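PDB 4GUN: superoxide dismutase from Candida albicans, which probably protects cells by disproportionating superoxide to hydrogen peroxide and dioxygen at a manganese centre. Local coordinates for residues A[13-18]-A[87-92]; A[45-50]-A[64-69]; A[81-86]-A[189-194]; A[117-122]-A[195-200]; A[123-128]-A[149-154]. The protein carries 2 engineered substitutions. All blocks are in the same frame, centred on the assembly; numbering follows the deposited sequence.

Contact 1: A[13-18]-A[87-92]; sequences IDWALD and LAPVSK
L87 and P89 both meet W15 from the same side of the indole, each at a slant, L87 near CZ2 and P89 near CB. The CZ2 atom of W15 sits 4.1 Å from CB of L87, with CD1 of the same leucine almost as near. At the other end of the side chain, W15 CB touches the proline ring at its CD atom, 3.7 Å away, and P89 CG is a close second. Chi1 of W15, 37°, sets CG between the backbone N and the carbonyl carbon, and this swings the ring alongside the turn that leaves helix 60-85. Within its own segment the indole is covered too: I13 CG2 stands 3.4 Å above the centre of the other face.

The polar part is small. W15 NE1 is hydrogen-bonded to W84 O, at the end of that helix, and also lies 3.1 Å from L87 O.

W15 thus packs on a leucine whose side chain is about 9 Å from the bound manganese. With no charged pair across the segments, the N-terminal loop is held here mainly by the fit of one indole, whose N-H is engaged by W84 O.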
# COMPACT_ATOMS: atom_id res chain seq x y z
N ILE A 13 28.95 -13.75 -10.04
CA ILE A 13 29.24 -13.42 -8.63
C ILE A 13 30.75 -13.43 -8.36
O ILE A 13 31.39 -14.44 -8.61
CB ILE A 13 28.47 -14.37 -7.66
CG1 ILE A 13 26.99 -14.61 -8.08
CG2 ILE A 13 28.60 -13.93 -6.20
CD1 ILE A 13 26.04 -13.40 -8.03
N ASP A 14 31.30 -12.33 -7.81
CA ASP A 14 32.73 -12.12 -7.54
C ASP A 14 33.30 -12.86 -6.30
O ASP A 14 34.39 -12.53 -5.82
CB ASP A 14 33.06 -10.61 -7.46
CG ASP A 14 32.38 -9.73 -8.51
OD1 ASP A 14 32.30 -10.17 -9.69
OD2 ASP A 14 31.99 -8.59 -8.17
N TRP A 15 32.57 -13.86 -5.80
CA TRP A 15 32.99 -14.66 -4.66
C TRP A 15 32.41 -16.06 -4.73
O TRP A 15 31.37 -16.27 -5.37
CB TRP A 15 32.68 -13.99 -3.30
CG TRP A 15 31.39 -13.24 -3.25
CD1 TRP A 15 31.22 -11.89 -3.41
CD2 TRP A 15 30.09 -13.77 -2.94
NE1 TRP A 15 29.89 -11.56 -3.25
CE2 TRP A 15 29.18 -12.69 -2.96
CE3 TRP A 15 29.60 -15.07 -2.68
CZ2 TRP A 15 27.80 -12.86 -2.75
CZ3 TRP A 15 28.24 -15.24 -2.43
CH2 TRP A 15 27.36 -14.14 -2.47
N ALA A 16 33.07 -17.02 -4.07
CA ALA A 16 32.64 -18.43 -4.01
C ALA A 16 31.41 -18.53 -3.10
O ALA A 16 31.26 -17.72 -2.18
CB ALA A 16 33.77 -19.30 -3.49
N LEU A 17 30.52 -19.51 -3.35
CA LEU A 17 29.28 -19.64 -2.56
C LEU A 17 29.49 -19.82 -1.04
O LEU A 17 28.67 -19.37 -0.23
CB LEU A 17 28.42 -20.77 -3.13
CG LEU A 17 27.87 -20.57 -4.52
CD1 LEU A 17 27.42 -21.90 -5.12
CD2 LEU A 17 26.70 -19.57 -4.51
N ASP A 18 30.59 -20.46 -0.67
CA ASP A 18 30.90 -20.72 0.74
C ASP A 18 31.82 -19.66 1.38
O ASP A 18 32.17 -19.78 2.56
CB ASP A 18 31.52 -22.13 0.85
CG ASP A 18 32.90 -22.27 0.21
OD1 ASP A 18 33.54 -23.32 0.42
OD2 ASP A 18 33.32 -21.35 -0.54
N LEU A 87 28.57 -7.41 -0.99
CA LEU A 87 28.97 -8.50 -0.12
C LEU A 87 30.35 -8.93 -0.59
O LEU A 87 30.62 -8.91 -1.79
CB LEU A 87 27.99 -9.70 -0.20
CG LEU A 87 26.61 -9.53 0.48
CD1 LEU A 87 25.71 -10.69 0.13
CD2 LEU A 87 26.73 -9.40 2.00
N ALA A 88 31.22 -9.29 0.33
CA ALA A 88 32.59 -9.71 -0.01
C ALA A 88 33.15 -10.59 1.09
O ALA A 88 32.93 -10.30 2.27
CB ALA A 88 33.49 -8.49 -0.20
N PRO A 89 33.94 -11.63 0.74
CA PRO A 89 34.60 -12.43 1.80
C PRO A 89 35.50 -11.55 2.67
O PRO A 89 35.96 -10.48 2.21
CB PRO A 89 35.45 -13.44 1.03
CG PRO A 89 35.02 -13.37 -0.39
CD PRO A 89 34.33 -12.08 -0.62
N VAL A 90 35.76 -11.97 3.92
CA VAL A 90 36.63 -11.23 4.84
C VAL A 90 38.01 -11.00 4.18
O VAL A 90 38.49 -9.86 4.15
CB VAL A 90 36.69 -11.87 6.26
CG1 VAL A 90 37.77 -11.23 7.13
CG2 VAL A 90 35.33 -11.77 6.96
N SER A 91 38.55 -12.05 3.52
CA SER A 91 39.83 -12.05 2.79
C SER A 91 39.87 -11.06 1.60
O SER A 91 40.95 -10.72 1.12
CB SER A 91 40.14 -13.46 2.29
OG SER A 91 39.34 -13.80 1.17
N LYS A 92 38.69 -10.59 1.13
CA LYS A 92 38.57 -9.66 0.00
C LYS A 92 38.07 -8.25 0.42
O LYS A 92 37.54 -7.50 -0.41
CB LYS A 92 37.71 -10.28 -1.11

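Contact 2: A[45-50]-A[64-69]; sequences NAAIDA and VEIQQN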
# COMPACT_ATOMS: atom_id res chain seq x y z
N ASN A 45 11.86 -11.19 -17.77
CA ASN A 45 11.86 -11.42 -19.23
C ASN A 45 10.49 -11.87 -19.77
O ASN A 45 10.10 -11.45 -20.87
CB ASN A 45 13.02 -12.31 -19.68
CG ASN A 45 14.39 -11.76 -19.36
OD1 ASN A 45 14.65 -10.56 -19.40
ND2 ASN A 45 15.31 -12.65 -19.02
N ALA A 46 9.74 -12.67 -18.99
CA ALA A 46 8.39 -13.12 -19.35
C ALA A 46 7.40 -11.95 -19.26
O ALA A 46 6.59 -11.81 -20.17
CB ALA A 46 7.94 -14.26 -18.45
N ALA A 47 7.49 -11.11 -18.20
CA ALA A 47 6.62 -9.93 -18.00
C ALA A 47 6.78 -8.94 -19.12
O ALA A 47 5.79 -8.36 -19.57
CB ALA A 47 6.91 -9.25 -16.67
N ILE A 48 8.02 -8.73 -19.59
CA ILE A 48 8.29 -7.81 -20.69
C ILE A 48 7.68 -8.32 -22.00
O ILE A 48 7.11 -7.52 -22.75
CB ILE A 48 9.80 -7.43 -20.81
CG1 ILE A 48 10.20 -6.39 -19.73
CG2 ILE A 48 10.21 -6.95 -22.23
CD1 ILE A 48 9.24 -5.20 -19.48
N ASP A 49 7.77 -9.63 -22.24
CA ASP A 49 7.21 -10.25 -23.43
C ASP A 49 5.67 -10.10 -23.41
O ASP A 49 5.06 -9.76 -24.44
CB ASP A 49 7.61 -11.73 -23.50
CG ASP A 49 7.30 -12.38 -24.84
OD1 ASP A 49 7.14 -13.62 -24.87
OD2 ASP A 49 7.24 -11.65 -25.86
N ALA A 50 5.06 -10.31 -22.22
CA ALA A 50 3.61 -10.19 -22.04
C ALA A 50 3.15 -8.73 -22.25
O ALA A 50 2.10 -8.50 -22.87
CB ALA A 50 3.21 -10.69 -20.65
N VAL A 64 -2.25 -3.00 -17.33
CA VAL A 64 -2.37 -2.65 -15.90
C VAL A 64 -2.00 -3.80 -14.98
O VAL A 64 -1.22 -3.60 -14.06
CB VAL A 64 -3.72 -1.96 -15.56
CG1 VAL A 64 -3.99 -1.95 -14.06
CG2 VAL A 64 -3.74 -0.53 -16.11
N GLU A 65 -2.47 -5.02 -15.29
CA GLU A 65 -2.18 -6.24 -14.52
C GLU A 65 -0.68 -6.60 -14.52
O GLU A 65 -0.15 -6.92 -13.45
CB GLU A 65 -3.06 -7.41 -15.02
CG GLU A 65 -2.96 -8.69 -14.19
CD GLU A 65 -3.67 -8.75 -12.85
OE1 GLU A 65 -4.05 -7.68 -12.31
OE2 GLU A 65 -3.83 -9.87 -12.32
N ILE A 66 -0.01 -6.54 -15.71
CA ILE A 66 1.40 -6.89 -15.96
C ILE A 66 2.38 -5.94 -15.25
O ILE A 66 3.46 -6.38 -14.85
CB ILE A 66 1.70 -7.04 -17.50
CG1 ILE A 66 0.88 -8.19 -18.14
CG2 ILE A 66 3.19 -7.29 -17.77
CD1 ILE A 66 0.67 -8.06 -19.69
N GLN A 67 2.03 -4.66 -15.10
CA GLN A 67 2.89 -3.67 -14.42
C GLN A 67 3.41 -4.15 -13.06
O GLN A 67 4.59 -3.94 -12.76
CB GLN A 67 2.18 -2.32 -14.23
CG GLN A 67 1.95 -1.53 -15.50
CD GLN A 67 3.05 -1.67 -16.51
OE1 GLN A 67 4.21 -1.32 -16.28
NE2 GLN A 67 2.70 -2.18 -17.68
N GLN A 68 2.55 -4.81 -12.26
CA GLN A 68 2.94 -5.35 -10.95
C GLN A 68 4.09 -6.36 -11.07
O GLN A 68 4.99 -6.34 -10.25
CB GLN A 68 1.72 -5.97 -10.22
CG GLN A 68 1.95 -6.33 -8.72
CD GLN A 68 2.70 -5.30 -7.89
OE1 GLN A 68 2.42 -4.09 -7.93
NE2 GLN A 68 3.65 -5.76 -7.10
N ASN A 69 4.06 -7.20 -12.12
CA ASN A 69 5.10 -8.22 -12.36
C ASN A 69 6.39 -7.60 -12.83
O ASN A 69 7.46 -8.13 -12.54
CB ASN A 69 4.59 -9.30 -13.31
CG ASN A 69 3.38 -10.01 -12.77
OD1 ASN A 69 3.19 -10.14 -11.56
ND2 ASN A 69 2.48 -10.41 -13.67
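Helices 26-56 and 60-85 run nearly antiparallel here, the short axes of 45-50 and 64-69 passing 9.3 Å apart with 161° between their directions. I66 does most of the work, reaching across with both branches. Its CG2, anti to the backbone N, comes to 3.3 Å from the carbonyl O of A47. The longer branch is extended, chi2 157°, and carries CD1 one turn further along the partner helix, where it lies 3.8 Å from CB of A50 and 3.5 Å from that residue's carbonyl O.

These are the two long arms of the alpha-hairpin domain of iron/manganese superoxide dismutases, and the alanines of the first arm let the branched I66 lie close to its backbone. A turn later along helix 60-85 the touch is between beta carbons: A47 CB meets N69 CB at 4.1 Å, where the two backbones also draw nearest, 6.1 Å between the CA atoms of these residues. No hydrogen bond spans the segments.

L51 and A54 continue the apolar strip beside I66. The outer faces of the hairpin serve the assembly: E65 OE1 hydrogen-bonds to S159 OG of the second subunit, and Q68 NE2 to Q130 OE1 of the third.

Contact 3: A[81-86]-A[189-194]; sequences SLFWKN and KAIWNV
The manganese site of this superoxide dismutase is backed by the end of helix 60-85, the helix that supplies the ligand H80, and here that end meets the close of helix 184-191 from the C-terminal domain. One small apolar touch carries the contact. F83 and I191 approach from opposite directions, and the methyl CD1 of I191 arrives at the edge of the phenyl ring, near its plane, 3.6 Å from CZ and 3.7 Å from CE1. Both side chains leave the backbone the same way: F83 CG is anti to its N (chi1 -168°), and I191 CG1 does likewise, with chi2 of 160° extending CD1 toward the ring. The F83 side chain lies about 6 Å from the bound manganese and packs against the ligand D170, so I191 touches the edge of a ring that packs on a metal ligand.

N86 O and V194 O lie 4.0 Å apart; both are acceptors, taken up by N196 N and A88 N respectively. The turn ending helix 184-191 is braced internally: N193 ND2 gives a bond of 2.9 Å to A190 O, with an N-H...O angle of 157° and the donor above the carbonyl plane.

Strand 163-170 flanks the first segment, with A168 N donating to N86 OD1, while helix 115-127 lies beside the second, where W192 packs on I119 and T122.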
# COMPACT_ATOMS: atom_id res chain seq x y z
N SER A 81 21.21 -7.91 -7.46
CA SER A 81 22.45 -7.48 -8.13
C SER A 81 23.25 -6.51 -7.26
O SER A 81 24.48 -6.63 -7.18
CB SER A 81 22.16 -6.83 -9.49
OG SER A 81 21.70 -7.81 -10.41
N LEU A 82 22.54 -5.56 -6.59
CA LEU A 82 23.16 -4.61 -5.64
C LEU A 82 23.69 -5.40 -4.45
O LEU A 82 24.80 -5.14 -3.98
CB LEU A 82 22.16 -3.56 -5.14
CG LEU A 82 21.68 -2.47 -6.11
CD1 LEU A 82 20.35 -1.89 -5.65
CD2 LEU A 82 22.72 -1.35 -6.28
N PHE A 83 22.90 -6.36 -3.96
CA PHE A 83 23.24 -7.17 -2.79
C PHE A 83 24.55 -7.95 -2.99
O PHE A 83 25.47 -7.78 -2.19
CB PHE A 83 22.07 -8.08 -2.41
CG PHE A 83 22.15 -8.78 -1.07
CD1 PHE A 83 22.32 -8.05 0.11
CD2 PHE A 83 21.95 -10.15 -0.97
CE1 PHE A 83 22.35 -8.69 1.35
CE2 PHE A 83 21.97 -10.79 0.28
CZ PHE A 83 22.18 -10.06 1.42
N TRP A 84 24.67 -8.73 -4.08
CA TRP A 84 25.88 -9.51 -4.32
C TRP A 84 27.14 -8.64 -4.45
O TRP A 84 28.22 -9.05 -4.00
CB TRP A 84 25.77 -10.45 -5.54
CG TRP A 84 24.44 -11.14 -5.76
CD1 TRP A 84 23.76 -11.22 -6.94
CD2 TRP A 84 23.68 -11.91 -4.81
NE1 TRP A 84 22.64 -11.99 -6.79
CE2 TRP A 84 22.53 -12.39 -5.48
CE3 TRP A 84 23.83 -12.20 -3.44
CZ2 TRP A 84 21.53 -13.12 -4.84
CZ3 TRP A 84 22.85 -12.96 -2.81
CH2 TRP A 84 21.70 -13.37 -3.49
N LYS A 85 26.98 -7.43 -5.03
CA LYS A 85 28.06 -6.45 -5.21
C LYS A 85 28.48 -5.78 -3.93
O LYS A 85 29.64 -5.37 -3.84
CB LYS A 85 27.75 -5.44 -6.33
CG LYS A 85 27.91 -6.01 -7.74
CD LYS A 85 29.36 -6.04 -8.19
CE LYS A 85 29.54 -6.30 -9.66
NZ LYS A 85 30.95 -6.10 -10.08
N ASN A 86 27.58 -5.69 -2.91
CA ASN A 86 27.97 -5.13 -1.61
C ASN A 86 28.25 -6.18 -0.54
O ASN A 86 28.24 -5.89 0.66
CB ASN A 86 27.14 -3.92 -1.12
CG ASN A 86 25.69 -4.16 -0.80
OD1 ASN A 86 24.82 -3.43 -1.27
ND2 ASN A 86 25.38 -5.11 0.08
N LYS A 189 23.00 -8.44 12.71
CA LYS A 189 24.26 -8.22 13.41
C LYS A 189 25.43 -8.83 12.59
O LYS A 189 26.39 -8.13 12.26
CB LYS A 189 24.18 -8.82 14.83
CG LYS A 189 25.29 -8.37 15.78
CD LYS A 189 25.07 -8.84 17.23
CE LYS A 189 24.27 -7.86 18.08
NZ LYS A 189 25.06 -6.66 18.47
N ALA A 190 25.30 -10.11 12.21
CA ALA A 190 26.31 -10.87 11.48
C ALA A 190 26.71 -10.39 10.08
O ALA A 190 27.88 -10.54 9.72
CB ALA A 190 25.91 -12.33 11.44
N ILE A 191 25.76 -9.89 9.27
CA ILE A 191 26.00 -9.50 7.87
C ILE A 191 27.07 -8.41 7.68
O ILE A 191 27.74 -8.40 6.66
CB ILE A 191 24.67 -9.19 7.09
CG1 ILE A 191 24.89 -9.24 5.54
CG2 ILE A 191 24.03 -7.88 7.54
CD1 ILE A 191 23.63 -9.44 4.71
N TRP A 192 27.18 -7.47 8.64
CA TRP A 192 28.15 -6.37 8.55
C TRP A 192 29.61 -6.82 8.43
O TRP A 192 30.40 -6.12 7.82
CB TRP A 192 27.93 -5.35 9.67
CG TRP A 192 26.57 -4.72 9.57
CD1 TRP A 192 25.47 -5.06 10.29
CD2 TRP A 192 26.15 -3.74 8.62
NE1 TRP A 192 24.40 -4.30 9.90
CE2 TRP A 192 24.78 -3.49 8.85
CE3 TRP A 192 26.82 -3.01 7.61
CZ2 TRP A 192 24.06 -2.55 8.12
CZ3 TRP A 192 26.09 -2.11 6.85
CH2 TRP A 192 24.72 -1.89 7.10
N ASN A 193 29.93 -8.03 8.92
CA ASN A 193 31.23 -8.68 8.82
C ASN A 193 31.60 -9.03 7.35
O ASN A 193 32.77 -9.21 7.04
CB ASN A 193 31.27 -9.92 9.69
CG ASN A 193 31.08 -9.65 11.16
OD1 ASN A 193 31.96 -9.13 11.83
ND2 ASN A 193 29.91 -9.98 11.69
N VAL A 194 30.61 -9.08 6.44
CA VAL A 194 30.85 -9.37 5.01
C VAL A 194 30.37 -8.26 4.08
O VAL A 194 30.27 -8.47 2.87
CB VAL A 194 30.41 -10.79 4.53
CG1 VAL A 194 31.31 -11.88 5.10
CG2 VAL A 194 28.93 -11.07 4.83

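Contact 4: A[117-122]-A[195-200]; sequences NLIDIT and INWAEA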
# COMPACT_ATOMS: atom_id res chain seq x y z
N ASN A 117 27.74 3.85 14.32
CA ASN A 117 26.46 4.53 14.59
C ASN A 117 25.50 4.36 13.41
O ASN A 117 24.31 4.14 13.62
CB ASN A 117 26.67 6.02 14.92
CG ASN A 117 25.43 6.74 15.43
OD1 ASN A 117 24.54 6.14 16.06
ND2 ASN A 117 25.35 8.05 15.21
N LEU A 118 26.02 4.45 12.19
CA LEU A 118 25.24 4.24 10.97
C LEU A 118 24.75 2.78 10.90
O LEU A 118 23.58 2.54 10.57
CB LEU A 118 26.10 4.61 9.75
CG LEU A 118 25.51 4.29 8.36
CD1 LEU A 118 24.10 4.96 8.15
CD2 LEU A 118 26.48 4.66 7.27
N ILE A 119 25.62 1.80 11.26
CA ILE A 119 25.25 0.37 11.29
C ILE A 119 24.12 0.15 12.33
O ILE A 119 23.16 -0.59 12.05
CB ILE A 119 26.51 -0.53 11.54
CG1 ILE A 119 27.45 -0.51 10.30
CG2 ILE A 119 26.11 -1.98 11.91
CD1 ILE A 119 28.79 -1.26 10.50
N ASP A 120 24.21 0.82 13.51
CA ASP A 120 23.18 0.73 14.56
C ASP A 120 21.82 1.22 14.08
O ASP A 120 20.81 0.58 14.34
CB ASP A 120 23.59 1.50 15.82
CG ASP A 120 24.68 0.86 16.64
OD1 ASP A 120 24.88 -0.38 16.52
OD2 ASP A 120 25.34 1.59 17.41
N ILE A 121 21.82 2.37 13.38
CA ILE A 121 20.61 2.96 12.80
C ILE A 121 20.01 2.01 11.74
O ILE A 121 18.81 1.75 11.77
CB ILE A 121 20.87 4.40 12.27
CG1 ILE A 121 21.15 5.36 13.45
CG2 ILE A 121 19.71 4.91 11.43
CD1 ILE A 121 21.98 6.58 13.08
N THR A 122 20.85 1.46 10.84
CA THR A 122 20.40 0.50 9.83
C THR A 122 19.82 -0.77 10.47
O THR A 122 18.80 -1.28 10.00
CB THR A 122 21.52 0.16 8.83
OG1 THR A 122 22.06 1.37 8.28
CG2 THR A 122 21.03 -0.73 7.69
N ILE A 195 30.10 -7.07 4.64
CA ILE A 195 29.66 -5.95 3.82
C ILE A 195 30.85 -5.33 3.08
O ILE A 195 31.89 -5.06 3.69
CB ILE A 195 28.79 -4.93 4.62
CG1 ILE A 195 27.37 -5.51 4.90
CG2 ILE A 195 28.74 -3.54 3.95
CD1 ILE A 195 26.49 -5.92 3.65
N ASN A 196 30.72 -5.17 1.77
CA ASN A 196 31.76 -4.60 0.92
C ASN A 196 31.62 -3.07 0.86
O ASN A 196 30.90 -2.54 0.01
CB ASN A 196 31.70 -5.22 -0.46
CG ASN A 196 32.81 -4.80 -1.39
OD1 ASN A 196 33.68 -4.00 -1.07
ND2 ASN A 196 32.76 -5.30 -2.59
N TRP A 197 32.30 -2.36 1.78
CA TRP A 197 32.29 -0.91 1.85
C TRP A 197 33.07 -0.23 0.70
O TRP A 197 32.84 0.95 0.46
CB TRP A 197 32.76 -0.41 3.22
CG TRP A 197 31.77 -0.61 4.33
CD1 TRP A 197 31.85 -1.52 5.34
CD2 TRP A 197 30.58 0.16 4.56
NE1 TRP A 197 30.78 -1.37 6.19
CE2 TRP A 197 29.99 -0.34 5.75
CE3 TRP A 197 29.97 1.24 3.91
CZ2 TRP A 197 28.79 0.17 6.26
CZ3 TRP A 197 28.78 1.74 4.41
CH2 TRP A 197 28.22 1.24 5.60
N ALA A 198 33.98 -0.95 0.01
CA ALA A 198 34.71 -0.38 -1.13
C ALA A 198 33.72 -0.17 -2.29
O ALA A 198 33.83 0.82 -3.03
CB ALA A 198 35.84 -1.30 -1.56
N GLU A 199 32.72 -1.08 -2.42
CA GLU A 199 31.65 -0.95 -3.41
C GLU A 199 30.78 0.25 -3.05
O GLU A 199 30.44 1.03 -3.94
CB GLU A 199 30.80 -2.24 -3.55
CG GLU A 199 29.64 -2.14 -4.55
CD GLU A 199 29.97 -1.78 -5.99
OE1 GLU A 199 31.10 -2.09 -6.43
OE2 GLU A 199 29.10 -1.21 -6.69
N ALA A 200 30.46 0.42 -1.75
CA ALA A 200 29.67 1.53 -1.24
C ALA A 200 30.33 2.88 -1.59
O ALA A 200 29.66 3.81 -2.06
CB ALA A 200 29.51 1.36 0.26
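W197 holds CG beside its backbone N, chi1 -73°, and with chi2 at 107° its indole projects toward helix 115-127; L118 answers with CG anti to its own N, chi1 173°, which sends a branched end out to the six-membered ring. The pairing belongs to the C-terminal alpha/beta domain of iron/manganese superoxide dismutases, where helix 115-127 and the start of helix 197-205 pack together away from the metal.

Two touches make the contact, both on the far rim of the indole. CD2 of L118 approaches CH2 obliquely at 4.2 Å. I119 comes in at the edge, its CG1 near the ring plane and 4.3 Å from CZ2. These are relaxed distances, so the two aliphatic chains rest against the aromatic rim without wedging it. One face of the same indole is covered from within its segment by I195 CG2, 3.7 Å above the plane and offset toward the rim, and P98 also touches W197.

L118 also packs on I108 and Y112 of helix 103-112, and A200, in the same helix as W197, packs on strand 163-170. N196 caps helix 197-205: its OD1 accepts weak bonds from the backbone N atoms of A198 and E199, the first at 3.2 Å. On helix 115-127 the carbonyl O of L118 is gripped twice, by T122 N and by the hydroxyl of T122, whose OG1 donates to L118 O over 3.0 Å from above the carbonyl plane.

Contact 5: A[123-128]-A[149-154]; sequences NSKLAG and VVTTAN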
# COMPACT_ATOMS: atom_id res chain seq x y z
N ASN A 123 20.47 -1.29 11.52
CA ASN A 123 20.00 -2.49 12.20
C ASN A 123 18.65 -2.25 12.85
O ASN A 123 17.82 -3.16 12.86
CB ASN A 123 21.05 -3.03 13.17
CG ASN A 123 22.21 -3.73 12.52
OD1 ASN A 123 22.13 -4.22 11.38
ND2 ASN A 123 23.34 -3.76 13.21
N SER A 124 18.41 -0.99 13.34
CA SER A 124 17.13 -0.56 13.94
C SER A 124 16.03 -0.52 12.86
O SER A 124 14.92 -0.95 13.12
CB SER A 124 17.27 0.78 14.64
OG SER A 124 17.65 0.60 16.00
N LYS A 125 16.36 -0.01 11.66
CA LYS A 125 15.44 0.01 10.52
C LYS A 125 15.11 -1.41 10.06
O LYS A 125 13.94 -1.71 9.81
CB LYS A 125 16.00 0.82 9.34
CG LYS A 125 15.78 2.33 9.44
CD LYS A 125 14.34 2.76 9.13
CE LYS A 125 14.23 4.07 8.37
NZ LYS A 125 14.96 5.20 9.03
N LEU A 126 16.13 -2.28 9.96
CA LEU A 126 15.96 -3.69 9.55
C LEU A 126 15.04 -4.42 10.53
O LEU A 126 14.15 -5.13 10.08
CB LEU A 126 17.34 -4.41 9.42
CG LEU A 126 18.14 -4.08 8.19
CD1 LEU A 126 19.64 -4.28 8.44
CD2 LEU A 126 17.60 -4.84 6.96
N ALA A 127 15.22 -4.19 11.86
CA ALA A 127 14.40 -4.79 12.93
C ALA A 127 12.89 -4.46 12.78
O ALA A 127 12.04 -5.32 13.04
CB ALA A 127 14.90 -4.31 14.28
N GLY A 128 12.58 -3.24 12.35
CA GLY A 128 11.22 -2.75 12.17
C GLY A 128 10.53 -3.15 10.88
O GLY A 128 9.36 -2.82 10.71
N VAL A 149 18.85 6.32 5.81
CA VAL A 149 18.57 4.88 5.83
C VAL A 149 17.07 4.77 5.56
O VAL A 149 16.28 5.41 6.26
CB VAL A 149 19.00 4.15 7.15
CG1 VAL A 149 18.85 2.63 6.99
CG2 VAL A 149 20.44 4.50 7.54
N VAL A 150 16.69 3.99 4.53
CA VAL A 150 15.29 3.78 4.11
C VAL A 150 14.97 2.26 4.01
O VAL A 150 15.88 1.45 3.87
CB VAL A 150 14.97 4.54 2.78
CG1 VAL A 150 15.76 3.99 1.61
CG2 VAL A 150 13.47 4.54 2.44
N THR A 151 13.70 1.90 4.10
CA THR A 151 13.28 0.50 3.91
C THR A 151 12.29 0.43 2.76
O THR A 151 11.57 1.40 2.50
CB THR A 151 12.67 -0.13 5.17
OG1 THR A 151 11.49 0.59 5.51
CG2 THR A 151 13.65 -0.22 6.33
N THR A 152 12.24 -0.72 2.08
CA THR A 152 11.26 -0.95 1.03
C THR A 152 10.59 -2.28 1.35
O THR A 152 11.19 -3.11 2.04
CB THR A 152 11.88 -0.92 -0.38
OG1 THR A 152 12.59 -2.13 -0.64
CG2 THR A 152 12.75 0.34 -0.64
N ALA A 153 9.34 -2.48 0.87
CA ALA A 153 8.64 -3.73 1.12
C ALA A 153 8.84 -4.61 -0.09
O ALA A 153 8.95 -4.08 -1.20
CB ALA A 153 7.15 -3.46 1.33
N ASN A 154 8.90 -5.95 0.11
CA ASN A 154 8.98 -6.92 -0.98
C ASN A 154 10.16 -6.67 -1.91
O ASN A 154 11.30 -6.68 -1.45
CB ASN A 154 7.62 -7.01 -1.74
CG ASN A 154 6.48 -7.45 -0.85
OD1 ASN A 154 6.69 -8.12 0.15
ND2 ASN A 154 5.25 -7.09 -1.19
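K125 lies along strand 149-153, its aliphatic part packed closely and its amine reaching for the backbone. In the close part, CG stands 3.9 Å from CG1 of V149, the two side chains sliding past each other in opposite directions. The methyl CG2 of T151 crosses the lysine at a slant, 4.0 Å from K125 CB, and also nears the lysine's own carbonyl O at 3.8 Å. Bends at chi2 (-76°), chi3 and chi4 carry NZ toward the V149 end of the segment, 3.1 Å from V149 O. This hydrogen bond comes from above the carbonyl plane, 41° out of it, and ties the helix to the strand through the lysine amine, probably charged.

The looser side lies past T151. The helix ends in A127 and G128, both exposed, while the strand runs on through the exposed A153; the contact fades as the two separate. K125 itself is only partly buried and also packs on H162 of the fourth subunit.

Helix 123-127 and strand 149-153 run almost in parallel, 21° apart with axes 8.7 Å from each other. On the sheet side, V150 bonds through its backbone to F136 of strand 133-140, while L126 turns from the contact to pack on A135 of that strand and F188 of helix 184-191.

Overall arrangement
Contact 2 stands apart, far out on the alpha-hairpin and 27 to 34 Å between centres from the others, although it shares helix 60-85 with contact 3. Contacts 1, 3 and 4 form a connected run: the centre of contact 3 is about 10 Å from that of contact 1 and 9 Å from that of contact 4, and backbone bonds A88 to V194 and N196 to N86 stitch them together. Contacts 4 and 5 share helix 115-127 and meet at V149. Along the chain contact 2 is nested within contact 1 and contact 5 within contacts 3 and 4, while contact 3 crosses contacts 1 and 4. The hairpin and C-terminal domains, which both supply manganese ligands, are thus interlocked.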